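Local coordinates for protein Mos1 transposase (Drosophila mauritiana, PDB 2F7T) that mediates cut-and-paste transposition of the Mos1 mariner element, this chain being the catalytic domain, which carries a magnesium-binding DDD motif, at residues L31-T36 with Q123-F128. Sequence-based numbering, arbitrary orientation.
Sequences LHRIVT and QHRVIF
Strands 34-43 and 127-129, the parallel pair at the centre of the RNase H-like sheet, the first carrying the metal-binding Asp38 and the other running on to Asp131, begin their pairing here where Ile34 and Val35 run beside Ile127 and Phe128. Two backbone bonds set the register: Ile127 N gives its hydrogen to Arg33 O at 2.8 Å, and Val35 N reaches Ile127 O, also at 2.8 Å. That second carbonyl oxygen is approached by the CA hydrogen of Ile34 as well, while Val35 O receives the CA hydrogen of Phe128. Ahead of the strand, Arg33 closes a short 3-10 turn and sends its side chain across to the incoming loop. A bend at chi3 (-85°) turns the guanidinium so that NH1 meets Arg125 O at 2.7 Å; the bond is rather bent, 137° at the hydrogen, with the oxygen somewhat off the guanidinium plane. Over the centre of one face of the same group lies the CD1 methyl of Ile127, 3.6 Å from CZ of Arg33, and CD of Arg33 rests 3.6 Å from ND1 of His124. With only a methyl group at Arg33, as in an alanine, the Arg125 carbonyl would probably lose this donor and the Ile127 methyl the flat group it packs against. On the Val35 side of the sheet, Val35 CG2 touches Val126 CG1 at 3.8 Å; on the other, Ile34 and Ile127 make a looser apolar contact. Helix 98-115 covers the Val126 and Phe128 side chains through Leu112, Leu108, Leu105 and Tyr101, whereas Arg24 of helix 8-27 reaches both Arg33 and Ile127. Strand 34-43 pairs on its far edge with 72-80, and strand 127-129 with the short strand 151-152.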
ATOM      1  N   LEU A  31     -23.725 -13.990   2.599  1.00 19.16           N
ATOM      2  CA  LEU A  31     -22.549 -13.301   3.186  1.00 19.14           C
ATOM      3  C   LEU A  31     -22.265 -13.702   4.637  1.00 19.07           C
ATOM      4  O   LEU A  31     -21.102 -13.757   5.073  1.00 18.05           O
ATOM      5  CB  LEU A  31     -22.810 -11.806   3.120  1.00 17.64           C
ATOM      6  CG  LEU A  31     -22.317 -10.946   1.973  1.00 23.11           C
ATOM      7  CD1 LEU A  31     -22.029 -11.648   0.639  1.00 21.42           C
ATOM      8  CD2 LEU A  31     -23.061  -9.616   1.847  1.00 19.03           C
ATOM      9  N   HIS A  32     -23.338 -14.002   5.395  1.00 18.56           N
ATOM     10  CA  HIS A  32     -23.205 -14.434   6.745  1.00 18.27           C
ATOM     11  C   HIS A  32     -22.651 -15.855   6.882  1.00 18.81           C
ATOM     12  O   HIS A  32     -22.403 -16.265   7.960  1.00 20.36           O
ATOM     13  CB  HIS A  32     -24.587 -14.355   7.449  1.00 20.75           C
ATOM     14  CG  HIS A  32     -25.630 -15.166   6.764  1.00 19.78           C
ATOM     15  ND1 HIS A  32     -26.100 -14.836   5.514  1.00 20.46           N
ATOM     16  CD2 HIS A  32     -26.253 -16.313   7.118  1.00 16.84           C
ATOM     17  CE1 HIS A  32     -26.932 -15.765   5.097  1.00 20.25           C
ATOM     18  NE2 HIS A  32     -27.061 -16.668   6.056  1.00 22.73           N
ATOM     19  N   ARG A  33     -22.409 -16.598   5.818  1.00 17.31           N
ATOM     20  CA  ARG A  33     -21.765 -17.893   5.940  1.00 17.36           C
ATOM     21  C   ARG A  33     -20.337 -17.844   5.494  1.00 17.52           C
ATOM     22  O   ARG A  33     -19.702 -18.885   5.429  1.00 17.76           O
ATOM     23  CB  ARG A  33     -22.484 -18.927   5.104  1.00 17.00           C
ATOM     24  CG  ARG A  33     -23.937 -18.888   5.392  1.00 22.29           C
ATOM     25  CD  ARG A  33     -24.716 -20.104   5.095  1.00 33.33           C
ATOM     26  NE  ARG A  33     -25.109 -20.083   3.688  1.00 34.90           N
ATOM     27  CZ  ARG A  33     -24.774 -20.976   2.790  1.00 32.66           C
ATOM     28  NH1 ARG A  33     -24.042 -22.013   3.103  1.00 29.14           N
ATOM     29  NH2 ARG A  33     -25.227 -20.840   1.564  1.00 36.81           N
ATOM     30  N   ILE A  34     -19.825 -16.647   5.163  1.00 17.63           N
ATOM     31  CA  ILE A  34     -18.455 -16.549   4.669  1.00 16.79           C
ATOM     32  C   ILE A  34     -17.468 -16.582   5.810  1.00 17.01           C
ATOM     33  O   ILE A  34     -17.591 -15.850   6.749  1.00 17.02           O
ATOM     34  CB  ILE A  34     -18.241 -15.284   3.827  1.00 16.94           C
ATOM     35  CG1 ILE A  34     -19.127 -15.381   2.580  1.00 17.83           C
ATOM     36  CG2 ILE A  34     -16.703 -15.103   3.539  1.00 13.86           C
ATOM     37  CD1 ILE A  34     -19.100 -14.153   1.634  1.00 15.45           C
ATOM     38  N   VAL A  35     -16.513 -17.490   5.731  1.00 17.68           N
ATOM     39  CA  VAL A  35     -15.315 -17.458   6.552  1.00 15.84           C
ATOM     40  C   VAL A  35     -14.199 -17.199   5.559  1.00 17.17           C
ATOM     41  O   VAL A  35     -14.129 -17.808   4.439  1.00 17.88           O
ATOM     42  CB  VAL A  35     -15.103 -18.874   7.211  1.00 17.56           C
ATOM     43  CG1 VAL A  35     -13.780 -18.928   8.042  1.00 12.01           C
ATOM     44  CG2 VAL A  35     -16.344 -19.184   8.106  1.00 13.76           C
ATOM     45  N   THR A  36     -13.323 -16.256   5.914  1.00 18.45           N
ATOM     46  CA  THR A  36     -12.284 -15.825   4.998  1.00 17.35           C
ATOM     47  C   THR A  36     -10.957 -15.639   5.730  1.00 18.09           C
ATOM     48  O   THR A  36     -10.917 -15.530   6.935  1.00 19.37           O
ATOM     49  CB  THR A  36     -12.758 -14.561   4.275  1.00 18.79           C
ATOM     50  OG1 THR A  36     -11.889 -14.322   3.169  1.00 18.15           O
ATOM     51  CG2 THR A  36     -12.615 -13.196   5.189  1.00 15.41           C
ATOM     52  N   GLN A 123     -26.364 -26.715  10.723  1.00 49.64           N
ATOM     53  CA  GLN A 123     -27.531 -26.115  10.096  1.00 50.06           C
ATOM     54  C   GLN A 123     -27.090 -25.093   9.047  1.00 48.16           C
ATOM     55  O   GLN A 123     -27.945 -24.433   8.391  1.00 49.51           O
ATOM     56  CB  GLN A 123     -28.457 -25.470  11.151  1.00 50.22           C
ATOM     57  CG  GLN A 123     -27.771 -24.390  12.019  1.00 53.30           C
ATOM     58  CD  GLN A 123     -28.377 -24.258  13.464  1.00 54.84           C
ATOM     59  OE1 GLN A 123     -28.757 -25.267  14.091  1.00 62.37           O
ATOM     60  NE2 GLN A 123     -28.418 -23.018  13.994  1.00 58.18           N
ATOM     61  N   HIS A 124     -25.769 -24.906   8.906  1.00 43.94           N
ATOM     62  CA  HIS A 124     -25.255 -24.040   7.853  1.00 39.40           C
ATOM     63  C   HIS A 124     -23.937 -24.553   7.369  1.00 34.30           C
ATOM     64  O   HIS A 124     -23.093 -24.949   8.161  1.00 33.76           O
ATOM     65  CB  HIS A 124     -25.094 -22.621   8.358  1.00 40.97           C
ATOM     66  CG  HIS A 124     -26.388 -21.884   8.488  1.00 47.46           C
ATOM     67  ND1 HIS A 124     -27.143 -21.488   7.397  1.00 52.20           N
ATOM     68  CD2 HIS A 124     -27.062 -21.463   9.584  1.00 51.81           C
ATOM     69  CE1 HIS A 124     -28.230 -20.868   7.820  1.00 53.64           C
ATOM     70  NE2 HIS A 124     -28.203 -20.834   9.143  1.00 53.88           N
ATOM     71  N   ARG A 125     -23.794 -24.544   6.060  1.00 28.15           N
ATOM     72  CA  ARG A 125     -22.567 -24.841   5.400  1.00 24.44           C
ATOM     73  C   ARG A 125     -21.683 -23.572   5.297  1.00 23.40           C
ATOM     74  O   ARG A 125     -22.131 -22.490   4.915  1.00 21.92           O
ATOM     75  CB  ARG A 125     -22.888 -25.420   4.027  1.00 24.34           C
ATOM     76  CG  ARG A 125     -21.718 -25.738   3.207  1.00 21.40           C
ATOM     77  CD  ARG A 125     -22.071 -26.317   1.891  1.00 20.20           C
ATOM     78  NE  ARG A 125     -20.920 -27.034   1.347  1.00 22.79           N
ATOM     79  CZ  ARG A 125     -20.840 -27.357   0.060  1.00 26.22           C
ATOM     80  NH1 ARG A 125     -21.828 -27.031  -0.738  1.00 28.58           N
ATOM     81  NH2 ARG A 125     -19.771 -27.937  -0.454  1.00 23.62           N
ATOM     82  N   VAL A 126     -20.424 -23.741   5.666  1.00 22.58           N
ATOM     83  CA  VAL A 126     -19.398 -22.726   5.566  1.00 21.45           C
ATOM     84  C   VAL A 126     -19.076 -22.417   4.113  1.00 21.44           C
ATOM     85  O   VAL A 126     -18.926 -23.332   3.304  1.00 21.36           O
ATOM     86  CB  VAL A 126     -18.149 -23.189   6.359  1.00 22.01           C
ATOM     87  CG1 VAL A 126     -16.868 -22.301   6.085  1.00 22.92           C
ATOM     88  CG2 VAL A 126     -18.466 -23.204   7.805  1.00 17.55           C
ATOM     89  N   ILE A 127     -19.093 -21.117   3.775  1.00 19.08           N
ATOM     90  CA  ILE A 127     -18.576 -20.647   2.535  1.00 18.61           C
ATOM     91  C   ILE A 127     -17.146 -20.069   2.765  1.00 18.25           C
ATOM     92  O   ILE A 127     -16.948 -19.087   3.490  1.00 18.07           O
ATOM     93  CB  ILE A 127     -19.537 -19.618   1.880  1.00 17.93           C
ATOM     94  CG1 ILE A 127     -20.888 -20.265   1.667  1.00 16.96           C
ATOM     95  CG2 ILE A 127     -18.961 -19.073   0.585  1.00 15.44           C
ATOM     96  CD1 ILE A 127     -21.968 -19.341   1.201  1.00 14.85           C
ATOM     97  N   PHE A 128     -16.161 -20.703   2.167  1.00 18.27           N
ATOM     98  CA  PHE A 128     -14.756 -20.389   2.429  1.00 17.74           C
ATOM     99  C   PHE A 128     -14.159 -19.524   1.319  1.00 17.15           C
ATOM    100  O   PHE A 128     -14.222 -19.876   0.157  1.00 16.75           O
ATOM    101  CB  PHE A 128     -13.951 -21.673   2.567  1.00 17.78           C
ATOM    102  CG  PHE A 128     -12.563 -21.460   3.204  1.00 20.50           C
ATOM    103  CD1 PHE A 128     -12.449 -20.838   4.454  1.00 18.81           C
ATOM    104  CD2 PHE A 128     -11.397 -21.931   2.569  1.00 18.29           C
ATOM    105  CE1 PHE A 128     -11.181 -20.650   5.077  1.00 21.09           C
ATOM    106  CE2 PHE A 128     -10.170 -21.807   3.160  1.00 19.02           C
ATOM    107  CZ  PHE A 128     -10.033 -21.149   4.403  1.00 19.92           C
TER